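Local coordinates for Poly(A) RNA polymerase protein 2 (Saccharomyces cerevisiae, PDB 3NYB), which probably adds poly(A) tails to RNA as part of the polymerase core of TRAMP, an RNA surveillance complex, at residues R50-Q55 against S101-K106; K106-E111 against F125-S130; V193-H198 against P243-K248; V234-S239 against F261-Q266; K15-W20 against K314-N319. The protein carries 1 engineered substitution. All coordinates share one frame; numbering follows the deposited sequence.

Interaction 1 (R50-Q55 against S101-K106)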
# COMPACT_ATOMS: atom_id res chain seq x y z
N ARG A 50 -25.42 -14.58 1.70
CA ARG A 50 -25.62 -15.33 0.46
C ARG A 50 -27.02 -15.91 0.48
O ARG A 50 -27.78 -15.80 -0.49
CB ARG A 50 -24.58 -16.44 0.32
CG ARG A 50 -24.77 -17.30 -0.93
CD ARG A 50 -23.78 -18.48 -0.98
NE ARG A 50 -22.40 -18.02 -1.12
CZ ARG A 50 -21.52 -17.97 -0.11
NH1 ARG A 50 -21.88 -18.36 1.11
NH2 ARG A 50 -20.28 -17.54 -0.33
N GLU A 51 -27.37 -16.51 1.62
CA GLU A 51 -28.67 -17.14 1.79
C GLU A 51 -29.80 -16.12 1.61
O GLU A 51 -30.84 -16.43 1.06
CB GLU A 51 -28.72 -17.86 3.15
CG GLU A 51 -30.07 -18.45 3.53
CD GLU A 51 -30.68 -17.76 4.75
OE1 GLU A 51 -31.66 -18.30 5.30
OE2 GLU A 51 -30.19 -16.68 5.15
N ALA A 52 -29.57 -14.88 2.05
CA ALA A 52 -30.56 -13.83 1.85
C ALA A 52 -30.69 -13.41 0.39
O ALA A 52 -31.74 -12.92 -0.03
CB ALA A 52 -30.25 -12.62 2.72
N VAL A 53 -29.63 -13.59 -0.38
CA VAL A 53 -29.64 -13.25 -1.80
C VAL A 53 -30.39 -14.34 -2.58
O VAL A 53 -31.21 -14.05 -3.45
CB VAL A 53 -28.21 -13.08 -2.35
CG1 VAL A 53 -28.22 -12.86 -3.86
CG2 VAL A 53 -27.51 -11.90 -1.66
N LYS A 54 -30.13 -15.59 -2.24
CA LYS A 54 -30.85 -16.71 -2.81
C LYS A 54 -32.36 -16.45 -2.76
O LYS A 54 -33.08 -16.81 -3.69
CB LYS A 54 -30.53 -18.00 -2.06
CG LYS A 54 -29.10 -18.51 -2.23
CD LYS A 54 -28.71 -18.61 -3.69
CE LYS A 54 -27.92 -19.88 -3.98
NZ LYS A 54 -26.86 -20.13 -2.97
N GLN A 55 -32.82 -15.83 -1.69
CA GLN A 55 -34.25 -15.56 -1.52
C GLN A 55 -34.86 -14.68 -2.60
O GLN A 55 -36.03 -14.82 -2.92
CB GLN A 55 -34.53 -14.95 -0.15
CG GLN A 55 -34.52 -15.94 0.98
CD GLN A 55 -34.32 -15.28 2.31
OE1 GLN A 55 -34.29 -15.95 3.35
NE2 GLN A 55 -34.18 -13.96 2.30
N SER A 101 -33.60 -2.83 -0.01
CA SER A 101 -34.91 -2.92 0.61
C SER A 101 -35.05 -4.22 1.38
O SER A 101 -35.57 -4.25 2.50
CB SER A 101 -35.99 -2.81 -0.45
OG SER A 101 -37.11 -2.14 0.05
N HIS A 102 -34.55 -5.31 0.80
CA HIS A 102 -34.70 -6.65 1.37
C HIS A 102 -33.80 -6.88 2.59
O HIS A 102 -34.23 -7.45 3.60
CB HIS A 102 -34.44 -7.69 0.27
CG HIS A 102 -34.60 -9.12 0.71
ND1 HIS A 102 -33.62 -10.07 0.52
CD2 HIS A 102 -35.63 -9.75 1.32
CE1 HIS A 102 -34.04 -11.23 0.99
NE2 HIS A 102 -35.25 -11.06 1.49
N LEU A 103 -32.55 -6.44 2.50
CA LEU A 103 -31.62 -6.54 3.61
C LEU A 103 -32.17 -5.84 4.86
O LEU A 103 -32.15 -6.40 5.96
CB LEU A 103 -30.26 -5.96 3.23
CG LEU A 103 -29.20 -6.94 2.76
CD1 LEU A 103 -29.83 -8.27 2.39
CD2 LEU A 103 -28.35 -6.39 1.61
N LYS A 104 -32.68 -4.63 4.67
CA LYS A 104 -33.20 -3.82 5.76
C LYS A 104 -34.34 -4.55 6.44
O LYS A 104 -34.38 -4.68 7.67
CB LYS A 104 -33.71 -2.48 5.23
CG LYS A 104 -32.79 -1.76 4.26
CD LYS A 104 -32.15 -0.52 4.88
CE LYS A 104 -32.99 0.73 4.67
NZ LYS A 104 -32.46 1.91 5.42
N LYS A 105 -35.27 -5.03 5.62
CA LYS A 105 -36.45 -5.75 6.08
C LYS A 105 -36.11 -7.02 6.87
O LYS A 105 -36.66 -7.28 7.94
CB LYS A 105 -37.34 -6.05 4.88
CG LYS A 105 -38.66 -6.74 5.19
CD LYS A 105 -39.84 -6.03 4.52
CE LYS A 105 -41.17 -6.72 4.81
NZ LYS A 105 -41.43 -7.90 3.93
N LYS A 106 -35.17 -7.80 6.34
CA LYS A 106 -34.73 -9.03 7.00
C LYS A 106 -33.70 -8.78 8.12
O LYS A 106 -33.19 -9.73 8.72
CB LYS A 106 -34.17 -10.02 5.96
CG LYS A 106 -35.17 -10.49 4.90
CD LYS A 106 -35.90 -11.75 5.34
CE LYS A 106 -34.91 -12.88 5.62
NZ LYS A 106 -35.54 -14.20 5.96
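Helix 36-54 and helix 92-105 of the palm domain meet here near their C-terminal ends, with Ala52 and Leu103 closest in backbone, their CA atoms 7.6 Å apart. Glu51 OE1 stands 5.7 Å from Lys106 NZ; its charge would probably favour the charged form of the lysine, although the two do not pair. Ala52 points at the second helix: its CB packs 4.4 Å from Leu103 CD1, and its carbonyl O lies in the plane of the His102 ring, at the edge that carries CE1. His102 reaches that place because its CG is anti to the backbone N (chi1 -179°). Gln55, extended beyond CG, carries its amide across the same ring edge, the two planes 74° apart, with NE2 3.0 Å from His102 CE1. The other amide branch faces Lys106 tip to tip, where NZ gives a weak hydrogen bond of 3.4 Å to Gln55 OE1. The apolar patch is small and the polar margin loosely held, so that weak bond probably adds little to holding the helices.

Interaction 2 (K106-E111 against F125-S130); sequences KNLATE and FVEPHS
Leu108 O marks the tight part of this contact, where the loop leaving helix 92-105 crosses the end of strand 121-127. It receives a CA-H...O contact from Glu127, 3.3 Å from its CA to Leu108 O, while Pro128 CD and the Phe125 ring also lie beside the same oxygen. Beside it Ala109 CB packs 3.6 Å from Phe125 CD1. Asn107, with positive phi (66°), closes the helix in a Schellman motif. The looser side is bridged by water. One molecule donates to both Asn107 O and Glu127 OE1; another donates to Glu111 O and accepts from Val126 N at 3.3 Å. The bent Glu127 side chain folds over its own turn, OE1 accepting from His129 N at 2.8 Å and OE2 from both N and OG of Ser130, each donor lying above the carboxylate plane. An alanine at Glu127 would probably loosen this turn and its water link to Asn107, its acceptors lost. Direct contact thus rests on carbon and CA-H...O approaches, while water carries the hydrogen bonds.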
# COMPACT_ATOMS: atom_id res chain seq x y z
N LYS A 106 -35.17 -7.80 6.34
CA LYS A 106 -34.73 -9.03 7.00
C LYS A 106 -33.70 -8.78 8.12
O LYS A 106 -33.19 -9.73 8.72
CB LYS A 106 -34.17 -10.02 5.96
CG LYS A 106 -35.17 -10.49 4.90
CD LYS A 106 -35.90 -11.75 5.34
CE LYS A 106 -34.91 -12.88 5.62
NZ LYS A 106 -35.54 -14.20 5.96
N ASN A 107 -33.41 -7.51 8.39
CA ASN A 107 -32.48 -7.12 9.47
C ASN A 107 -31.01 -7.52 9.32
O ASN A 107 -30.33 -7.74 10.32
CB ASN A 107 -33.00 -7.60 10.84
CG ASN A 107 -34.03 -6.67 11.43
OD1 ASN A 107 -33.71 -5.53 11.79
ND2 ASN A 107 -35.27 -7.14 11.55
N LEU A 108 -30.53 -7.60 8.09
CA LEU A 108 -29.12 -7.89 7.86
C LEU A 108 -28.37 -6.62 7.54
O LEU A 108 -27.18 -6.63 7.26
CB LEU A 108 -28.96 -8.94 6.75
CG LEU A 108 -29.65 -10.25 7.12
CD1 LEU A 108 -29.66 -11.24 5.98
CD2 LEU A 108 -29.01 -10.85 8.36
N ALA A 109 -29.10 -5.51 7.60
CA ALA A 109 -28.52 -4.20 7.36
C ALA A 109 -29.32 -3.14 8.09
O ALA A 109 -30.54 -3.26 8.24
CB ALA A 109 -28.50 -3.90 5.87
N THR A 110 -28.64 -2.09 8.55
CA THR A 110 -29.33 -0.90 9.06
C THR A 110 -29.31 0.18 7.98
O THR A 110 -30.15 0.17 7.08
CB THR A 110 -28.71 -0.37 10.37
OG1 THR A 110 -27.37 0.09 10.13
CG2 THR A 110 -28.67 -1.47 11.42
N GLU A 111 -28.36 1.10 8.05
CA GLU A 111 -28.24 2.08 6.99
C GLU A 111 -27.51 1.49 5.80
O GLU A 111 -26.39 1.01 5.93
CB GLU A 111 -27.54 3.35 7.44
CG GLU A 111 -26.97 4.14 6.26
CD GLU A 111 -26.84 5.62 6.55
OE1 GLU A 111 -27.89 6.27 6.78
OE2 GLU A 111 -25.70 6.13 6.55
N PHE A 125 -23.05 -1.67 3.64
CA PHE A 125 -23.85 -1.78 4.85
C PHE A 125 -23.11 -2.50 5.98
O PHE A 125 -21.97 -2.92 5.81
CB PHE A 125 -25.19 -2.47 4.56
CG PHE A 125 -25.05 -3.92 4.18
CD1 PHE A 125 -25.18 -4.93 5.13
CD2 PHE A 125 -24.78 -4.29 2.86
CE1 PHE A 125 -25.05 -6.27 4.78
CE2 PHE A 125 -24.65 -5.62 2.50
CZ PHE A 125 -24.79 -6.62 3.45
N VAL A 126 -23.77 -2.63 7.12
CA VAL A 126 -23.21 -3.38 8.24
C VAL A 126 -24.19 -4.46 8.67
O VAL A 126 -25.34 -4.16 8.98
CB VAL A 126 -22.92 -2.45 9.44
CG1 VAL A 126 -22.53 -3.26 10.65
CG2 VAL A 126 -21.83 -1.45 9.09
N GLU A 127 -23.74 -5.71 8.69
CA GLU A 127 -24.57 -6.76 9.25
C GLU A 127 -24.54 -6.59 10.75
O GLU A 127 -23.47 -6.67 11.37
CB GLU A 127 -24.08 -8.15 8.84
CG GLU A 127 -25.10 -9.27 9.10
CD GLU A 127 -25.11 -9.75 10.54
OE1 GLU A 127 -26.13 -9.55 11.23
OE2 GLU A 127 -24.09 -10.31 10.99
N PRO A 128 -25.71 -6.33 11.34
CA PRO A 128 -25.90 -5.87 12.72
C PRO A 128 -25.46 -6.87 13.78
O PRO A 128 -24.80 -6.50 14.74
CB PRO A 128 -27.42 -5.66 12.81
CG PRO A 128 -27.91 -5.64 11.40
CD PRO A 128 -26.98 -6.50 10.63
N HIS A 129 -25.80 -8.14 13.60
CA HIS A 129 -25.44 -9.15 14.58
C HIS A 129 -23.94 -9.23 14.79
O HIS A 129 -23.46 -9.25 15.93
CB HIS A 129 -25.97 -10.52 14.18
CG HIS A 129 -25.64 -11.60 15.16
ND1 HIS A 129 -26.15 -11.62 16.44
CD2 HIS A 129 -24.87 -12.71 15.05
CE1 HIS A 129 -25.70 -12.68 17.08
NE2 HIS A 129 -24.92 -13.36 16.26
N SER A 130 -23.19 -9.27 13.68
CA SER A 130 -21.74 -9.43 13.73
C SER A 130 -20.98 -8.11 13.63
O SER A 130 -19.78 -8.07 13.88
CB SER A 130 -21.27 -10.34 12.60
OG SER A 130 -21.32 -9.67 11.35
O HOH W 1 -28.82 -9.75 11.83
O HOH W 2 -26.54 -0.98 7.56

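Interaction 3 (V193-H198 against P243-K248); sequences VFSFLH and PVYFPK
A beta-hairpin, strands 234-238 and 243-247, lies against the end of helix 186-198, and this contact is where its second strand meets the helix. The short axes cross at -98°, nearly perpendicular, and approach to 8.3 Å, so the strand touches chiefly with its first residue. Pro243 points at the helix and can be followed round its ring. CB sits 3.9 Å from Ser195 CA, against the helix backbone. CG lies against the next turn, 3.4 Å from His198 CB. CD faces the Phe194 ring, 3.9 Å from its CZ, the two side chains crossing at about a right angle, and also lies near the plane of the His198 ring at its edge. The proline thus wedges among three residues of one helical surface. Phe194, its CG anti to the backbone N (chi1 169°), also stacks with Trp153, which ties this corner to helix 145-155. Farther along the strand, Tyr245 swings back to the helix and also packs on Cys49 of the neighbouring Protein AIR2 chain, so the helix-hairpin junction adjoins the partner's surface. On the helix side, Ser195 OG stands 3.7 Å from Tyr245 CE1.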
# COMPACT_ATOMS: atom_id res chain seq x y z
N VAL A 193 4.62 -0.41 -3.99
CA VAL A 193 5.44 -1.26 -3.15
C VAL A 193 6.11 -2.31 -4.01
O VAL A 193 7.32 -2.51 -3.93
CB VAL A 193 4.58 -1.94 -2.08
CG1 VAL A 193 5.45 -2.77 -1.14
CG2 VAL A 193 3.83 -0.91 -1.30
N PHE A 194 5.33 -2.99 -4.83
CA PHE A 194 5.85 -4.05 -5.67
C PHE A 194 7.02 -3.56 -6.51
O PHE A 194 8.10 -4.15 -6.49
CB PHE A 194 4.75 -4.61 -6.57
CG PHE A 194 5.26 -5.53 -7.65
CD1 PHE A 194 6.00 -6.65 -7.32
CD2 PHE A 194 4.99 -5.27 -8.98
CE1 PHE A 194 6.47 -7.50 -8.30
CE2 PHE A 194 5.45 -6.11 -9.97
CZ PHE A 194 6.19 -7.22 -9.63
N SER A 195 6.80 -2.46 -7.23
CA SER A 195 7.84 -1.87 -8.04
C SER A 195 9.09 -1.65 -7.19
O SER A 195 10.15 -2.21 -7.47
CB SER A 195 7.36 -0.55 -8.63
OG SER A 195 8.46 0.27 -8.98
N PHE A 196 8.94 -0.83 -6.16
CA PHE A 196 10.04 -0.52 -5.25
C PHE A 196 10.83 -1.76 -4.84
O PHE A 196 12.05 -1.82 -5.01
CB PHE A 196 9.50 0.22 -4.03
CG PHE A 196 10.38 0.13 -2.81
CD1 PHE A 196 11.49 0.95 -2.68
CD2 PHE A 196 10.07 -0.75 -1.78
CE1 PHE A 196 12.29 0.87 -1.55
CE2 PHE A 196 10.86 -0.82 -0.65
CZ PHE A 196 11.98 -0.01 -0.53
N LEU A 197 10.15 -2.76 -4.31
CA LEU A 197 10.80 -4.01 -3.91
C LEU A 197 11.61 -4.61 -5.05
O LEU A 197 12.79 -4.91 -4.88
CB LEU A 197 9.75 -5.03 -3.43
CG LEU A 197 9.59 -5.32 -1.92
CD1 LEU A 197 9.66 -4.07 -1.06
CD2 LEU A 197 8.30 -6.09 -1.65
N HIS A 198 10.99 -4.76 -6.21
CA HIS A 198 11.60 -5.52 -7.30
C HIS A 198 12.77 -4.83 -7.98
O HIS A 198 13.57 -5.49 -8.64
CB HIS A 198 10.56 -5.96 -8.32
CG HIS A 198 10.22 -7.41 -8.25
ND1 HIS A 198 10.25 -8.12 -7.06
CD2 HIS A 198 9.84 -8.30 -9.19
CE1 HIS A 198 9.91 -9.37 -7.28
NE2 HIS A 198 9.66 -9.51 -8.58
N PRO A 243 8.52 -4.90 -13.32
CA PRO A 243 8.27 -3.49 -13.00
C PRO A 243 9.18 -2.57 -13.81
O PRO A 243 10.37 -2.86 -13.98
CB PRO A 243 8.61 -3.41 -11.51
CG PRO A 243 9.37 -4.68 -11.21
CD PRO A 243 8.73 -5.68 -12.10
N VAL A 244 8.63 -1.46 -14.28
CA VAL A 244 9.30 -0.61 -15.25
C VAL A 244 8.94 0.86 -15.07
O VAL A 244 7.79 1.18 -14.77
CB VAL A 244 8.90 -1.04 -16.68
CG1 VAL A 244 8.82 0.16 -17.61
CG2 VAL A 244 9.85 -2.09 -17.21
N TYR A 245 9.91 1.75 -15.25
CA TYR A 245 9.60 3.16 -15.39
C TYR A 245 9.66 3.54 -16.86
O TYR A 245 10.49 3.03 -17.61
CB TYR A 245 10.60 4.05 -14.65
CG TYR A 245 10.76 3.81 -13.17
CD1 TYR A 245 9.75 3.22 -12.42
CD2 TYR A 245 11.91 4.20 -12.51
CE1 TYR A 245 9.90 3.01 -11.05
CE2 TYR A 245 12.07 4.00 -11.16
CZ TYR A 245 11.07 3.40 -10.43
OH TYR A 245 11.24 3.20 -9.08
N PHE A 246 8.79 4.44 -17.29
CA PHE A 246 8.97 5.10 -18.58
C PHE A 246 8.57 6.56 -18.50
O PHE A 246 7.70 6.92 -17.71
CB PHE A 246 8.24 4.36 -19.71
CG PHE A 246 6.77 4.14 -19.48
CD1 PHE A 246 5.84 5.08 -19.90
CD2 PHE A 246 6.31 2.98 -18.87
CE1 PHE A 246 4.49 4.87 -19.70
CE2 PHE A 246 4.96 2.77 -18.68
CZ PHE A 246 4.05 3.71 -19.09
N PRO A 247 9.22 7.42 -19.30
CA PRO A 247 8.97 8.86 -19.22
C PRO A 247 7.57 9.19 -19.75
O PRO A 247 7.10 8.55 -20.68
CB PRO A 247 10.04 9.46 -20.14
CG PRO A 247 11.00 8.33 -20.44
CD PRO A 247 10.20 7.09 -20.35
N LYS A 248 6.91 10.17 -19.14
CA LYS A 248 5.56 10.53 -19.55
C LYS A 248 5.55 10.84 -21.03
O LYS A 248 4.62 10.44 -21.75
CB LYS A 248 5.07 11.75 -18.77
CG LYS A 248 5.06 11.58 -17.26
CD LYS A 248 3.91 10.70 -16.80
CE LYS A 248 3.92 10.56 -15.29
NZ LYS A 248 3.44 11.78 -14.60

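Interaction 4 (V234-S239 against F261-Q266)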
# COMPACT_ATOMS: atom_id res chain seq x y z
N VAL A 234 7.97 10.67 -14.50
CA VAL A 234 8.11 9.21 -14.54
C VAL A 234 6.79 8.45 -14.34
O VAL A 234 6.00 8.80 -13.47
CB VAL A 234 9.12 8.71 -13.50
CG1 VAL A 234 9.39 7.22 -13.68
CG2 VAL A 234 10.41 9.50 -13.60
N ALA A 235 6.58 7.41 -15.14
CA ALA A 235 5.38 6.57 -15.03
C ALA A 235 5.74 5.13 -14.69
O ALA A 235 6.90 4.73 -14.80
CB ALA A 235 4.58 6.63 -16.32
N LEU A 236 4.74 4.35 -14.28
CA LEU A 236 4.98 2.95 -13.93
C LEU A 236 4.19 2.01 -14.81
O LEU A 236 3.03 2.27 -15.12
CB LEU A 236 4.63 2.69 -12.46
CG LEU A 236 5.59 3.18 -11.39
CD1 LEU A 236 5.31 4.61 -11.10
CD2 LEU A 236 5.42 2.36 -10.14
N GLY A 237 4.83 0.90 -15.19
CA GLY A 237 4.19 -0.12 -16.01
C GLY A 237 4.85 -1.47 -15.81
O GLY A 237 5.71 -1.64 -14.94
N SER A 238 4.45 -2.44 -16.63
CA SER A 238 5.00 -3.79 -16.55
C SER A 238 5.21 -4.42 -17.92
O SER A 238 4.26 -4.86 -18.57
CB SER A 238 4.12 -4.70 -15.69
OG SER A 238 4.59 -4.75 -14.35
N SER A 239 6.47 -4.47 -18.34
CA SER A 239 6.85 -5.17 -19.56
C SER A 239 7.35 -6.56 -19.19
O SER A 239 8.49 -6.72 -18.76
CB SER A 239 7.93 -4.41 -20.31
OG SER A 239 8.43 -5.17 -21.39
N PHE A 261 1.40 17.23 -12.65
CA PHE A 261 1.77 16.63 -11.37
C PHE A 261 0.73 15.64 -10.85
O PHE A 261 -0.20 16.02 -10.14
CB PHE A 261 2.04 17.71 -10.33
CG PHE A 261 2.65 17.18 -9.06
CD1 PHE A 261 4.00 16.88 -9.00
CD2 PHE A 261 1.88 16.99 -7.93
CE1 PHE A 261 4.57 16.40 -7.84
CE2 PHE A 261 2.45 16.51 -6.76
CZ PHE A 261 3.79 16.22 -6.72
N SER A 262 0.90 14.37 -11.19
CA SER A 262 -0.04 13.35 -10.80
C SER A 262 0.53 11.95 -11.05
O SER A 262 1.34 11.76 -11.96
CB SER A 262 -1.37 13.53 -11.55
OG SER A 262 -1.19 13.39 -12.95
N LEU A 263 0.11 10.99 -10.24
CA LEU A 263 0.61 9.63 -10.34
C LEU A 263 0.13 8.98 -11.62
O LEU A 263 -1.06 9.01 -11.93
CB LEU A 263 0.12 8.82 -9.15
CG LEU A 263 1.03 7.72 -8.61
CD1 LEU A 263 0.19 6.65 -7.91
CD2 LEU A 263 1.85 7.10 -9.72
N ALA A 264 1.05 8.39 -12.38
CA ALA A 264 0.71 7.71 -13.62
C ALA A 264 1.17 6.26 -13.59
O ALA A 264 2.36 5.97 -13.66
CB ALA A 264 1.32 8.42 -14.80
N ILE A 265 0.21 5.36 -13.48
CA ILE A 265 0.48 3.94 -13.47
C ILE A 265 -0.33 3.31 -14.58
O ILE A 265 -1.54 3.53 -14.67
CB ILE A 265 0.12 3.31 -12.11
CG1 ILE A 265 1.06 3.82 -11.02
CG2 ILE A 265 0.21 1.81 -12.17
CD1 ILE A 265 0.62 3.42 -9.63
N GLN A 266 0.34 2.53 -15.43
CA GLN A 266 -0.30 1.95 -16.60
C GLN A 266 -1.37 0.93 -16.25
O GLN A 266 -1.10 -0.06 -15.55
CB GLN A 266 0.76 1.31 -17.50
CG GLN A 266 0.28 1.03 -18.91
CD GLN A 266 1.42 0.88 -19.88
OE1 GLN A 266 2.31 0.04 -19.70
NE2 GLN A 266 1.42 1.70 -20.94
O HOH W 3 3.60 9.43 -12.24
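The flat groups that carry this contact are peptide planes, joined at their edges. Leu236 N donates to Ala264 O at 2.9 Å, lying in the carbonyl plane with a C=O...N angle of 158°. Gln266 N then returns a bond of 2.7 Å to Leu236 O, approaching almost along the C=O axis at 169°. The two bonds straddle Ile265 and pair it with Leu236, whose CA atoms are 4.6 Å apart. Side chains alternate about these planes. On one face Leu236 CB packs 4.0 Å from Ile265 CG1, and Leu236 CD1 looks toward Leu263 CD2; Cys191 and Ser195 of helix 186-198 touch Leu236 on this face. On the other, Ala235 CB meets Ala264 CB at 4.0 Å. Gln266, extended from a CG anti to the backbone N, runs beside Gly237, with CB 4.0 Å from Gly237 CA and the terminal amide alongside the same residue. Its amide NE2 is bound by Glu271 O, which fixes the far end of the chain. Before the bridge the backbones part, and a water accepting from Ala264 N at 2.8 Å sits between Val234 O and Ser262 O. Both segments run in nearly the same direction, 31° apart, so the pattern is a single parallel beta bridge that adds the 261-266 loop to the edge of the hairpin formed by strands 234-238 and 243-247.

Interaction 5 (K15-W20 against K314-N319); sequences KEISDW and KSILGN
Ile316 CD1 is the point on which the contact turns. It lies 3.5 Å above the plane of the Trp20 indole, offset toward the rim, and is 3.7 Å from Trp20 CG. The same methyl reaches Ile17 CG1 at 4.1 Å, so it sits between two side chains of one helical turn; the Ile316 side chain crosses both obliquely. Ile316 points directly at the helix, its CG1 anti to the carbonyl carbon (chi1 -65°), which carries CD1 forward over the ring. In the next shell, Leu303 of helix 282-304 touches both Ile17 and Ile316 and backs the pair. The loop is shaped by Ser315, whose OG accepts from Gly318 N at 2.9 Å in an ST motif and is also bonded to Glu24. That carboxylate further takes the backbone N atoms of Ile316 and Leu317, pinning the loop to helix 17-31. An alanine in place of Trp20 would probably leave Ile316 CD1 without the broad face it rests on and weaken the seat of this C-terminal loop. The division is clear: apolar contacts fill the interface, while polar bonds around Glu24 set the loop that presents Ile316.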
# COMPACT_ATOMS: atom_id res chain seq x y z
N LYS A 15 20.29 -4.40 18.99
CA LYS A 15 21.47 -3.60 18.64
C LYS A 15 21.20 -2.71 17.44
O LYS A 15 21.50 -1.52 17.45
CB LYS A 15 22.66 -4.51 18.34
CG LYS A 15 22.91 -5.57 19.41
CD LYS A 15 24.06 -6.49 19.02
CE LYS A 15 24.24 -7.62 20.02
NZ LYS A 15 25.28 -8.58 19.57
N GLU A 16 20.63 -3.30 16.39
CA GLU A 16 20.26 -2.55 15.20
C GLU A 16 18.81 -2.09 15.30
O GLU A 16 17.89 -2.91 15.37
CB GLU A 16 20.49 -3.38 13.94
CG GLU A 16 21.95 -3.66 13.61
CD GLU A 16 22.68 -2.43 13.11
OE1 GLU A 16 22.19 -1.30 13.35
OE2 GLU A 16 23.76 -2.58 12.48
N ILE A 17 18.60 -0.78 15.31
CA ILE A 17 17.25 -0.25 15.41
C ILE A 17 16.40 -0.72 14.23
O ILE A 17 15.20 -0.91 14.36
CB ILE A 17 17.27 1.29 15.46
CG1 ILE A 17 16.03 1.82 16.16
CG2 ILE A 17 17.41 1.87 14.07
CD1 ILE A 17 16.19 1.93 17.66
N SER A 18 17.05 -0.93 13.09
CA SER A 18 16.38 -1.36 11.87
C SER A 18 15.91 -2.80 11.97
O SER A 18 15.27 -3.32 11.05
CB SER A 18 17.32 -1.22 10.69
OG SER A 18 18.58 -1.82 10.99
N ASP A 19 16.24 -3.46 13.08
CA ASP A 19 15.77 -4.81 13.37
C ASP A 19 14.59 -4.75 14.33
O ASP A 19 13.56 -5.36 14.09
CB ASP A 19 16.89 -5.65 13.99
CG ASP A 19 18.02 -5.93 13.00
OD1 ASP A 19 18.01 -5.33 11.90
OD2 ASP A 19 18.90 -6.75 13.34
N TRP A 20 14.78 -4.03 15.43
CA TRP A 20 13.69 -3.45 16.21
C TRP A 20 12.51 -3.25 15.27
O TRP A 20 11.44 -3.85 15.43
CB TRP A 20 14.15 -2.08 16.71
CG TRP A 20 13.68 -1.59 18.06
CD1 TRP A 20 14.43 -0.90 18.99
CD2 TRP A 20 12.36 -1.69 18.61
NE1 TRP A 20 13.66 -0.60 20.08
CE2 TRP A 20 12.41 -1.06 19.88
CE3 TRP A 20 11.18 -2.26 18.16
CZ2 TRP A 20 11.28 -1.00 20.69
CZ3 TRP A 20 10.06 -2.19 18.99
CH2 TRP A 20 10.12 -1.57 20.24
N LYS A 314 8.92 0.61 24.22
CA LYS A 314 8.67 1.68 23.26
C LYS A 314 8.28 1.14 21.90
O LYS A 314 8.49 -0.03 21.61
CB LYS A 314 9.86 2.64 23.15
CG LYS A 314 10.01 3.55 24.34
CD LYS A 314 8.65 3.97 24.88
CE LYS A 314 8.79 4.70 26.21
NZ LYS A 314 9.69 5.87 26.07
N SER A 315 7.70 2.01 21.08
CA SER A 315 7.20 1.62 19.78
C SER A 315 7.69 2.58 18.71
O SER A 315 7.52 3.79 18.83
CB SER A 315 5.68 1.62 19.78
OG SER A 315 5.21 1.42 18.47
N ILE A 316 8.29 2.03 17.67
CA ILE A 316 8.76 2.82 16.54
C ILE A 316 7.59 3.19 15.62
O ILE A 316 7.40 4.37 15.30
CB ILE A 316 9.80 2.07 15.71
CG1 ILE A 316 11.07 1.81 16.51
CG2 ILE A 316 10.15 2.84 14.46
CD1 ILE A 316 12.05 0.91 15.79
N LEU A 317 6.83 2.17 15.22
CA LEU A 317 5.68 2.34 14.32
C LEU A 317 4.57 3.18 14.95
O LEU A 317 3.92 3.96 14.27
CB LEU A 317 5.10 0.99 13.91
CG LEU A 317 5.86 0.05 13.00
CD1 LEU A 317 5.11 -1.28 12.88
CD2 LEU A 317 6.01 0.69 11.64
N GLY A 318 4.37 3.01 16.25
CA GLY A 318 3.19 3.51 16.94
C GLY A 318 2.67 4.88 16.54
O GLY A 318 1.47 5.06 16.35
N ASN A 319 3.56 5.87 16.45
CA ASN A 319 3.13 7.23 16.14
C ASN A 319 3.06 7.51 14.63
O ASN A 319 2.46 8.49 14.20
CB ASN A 319 4.01 8.25 16.86
CG ASN A 319 3.40 9.65 16.85
OD1 ASN A 319 3.12 10.21 15.79
ND2 ASN A 319 3.19 10.22 18.03

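Overall arrangement
From the N terminus, interaction 5 starts first and closes last: it joins the start of helix 17-31 to the loop after helix 308-311, and the other four contacts fall within that span. Interaction 1 then links helices 36-54 and 92-105, and interaction 2 follows in series, sharing Lys106 and binding the next loop to strand 121-127; the two touch, their centres about 10 Å apart, in the palm. Interactions 3 and 4 come later and cross, their segments alternating along the chain. They meet at the hairpin, whose strands pair through Phe246 O and Ala235 N, 2.8 Å apart, tying helix 186-198 and the 261-266 loop together. Interactions 1 and 3 have centres about 44 Å apart.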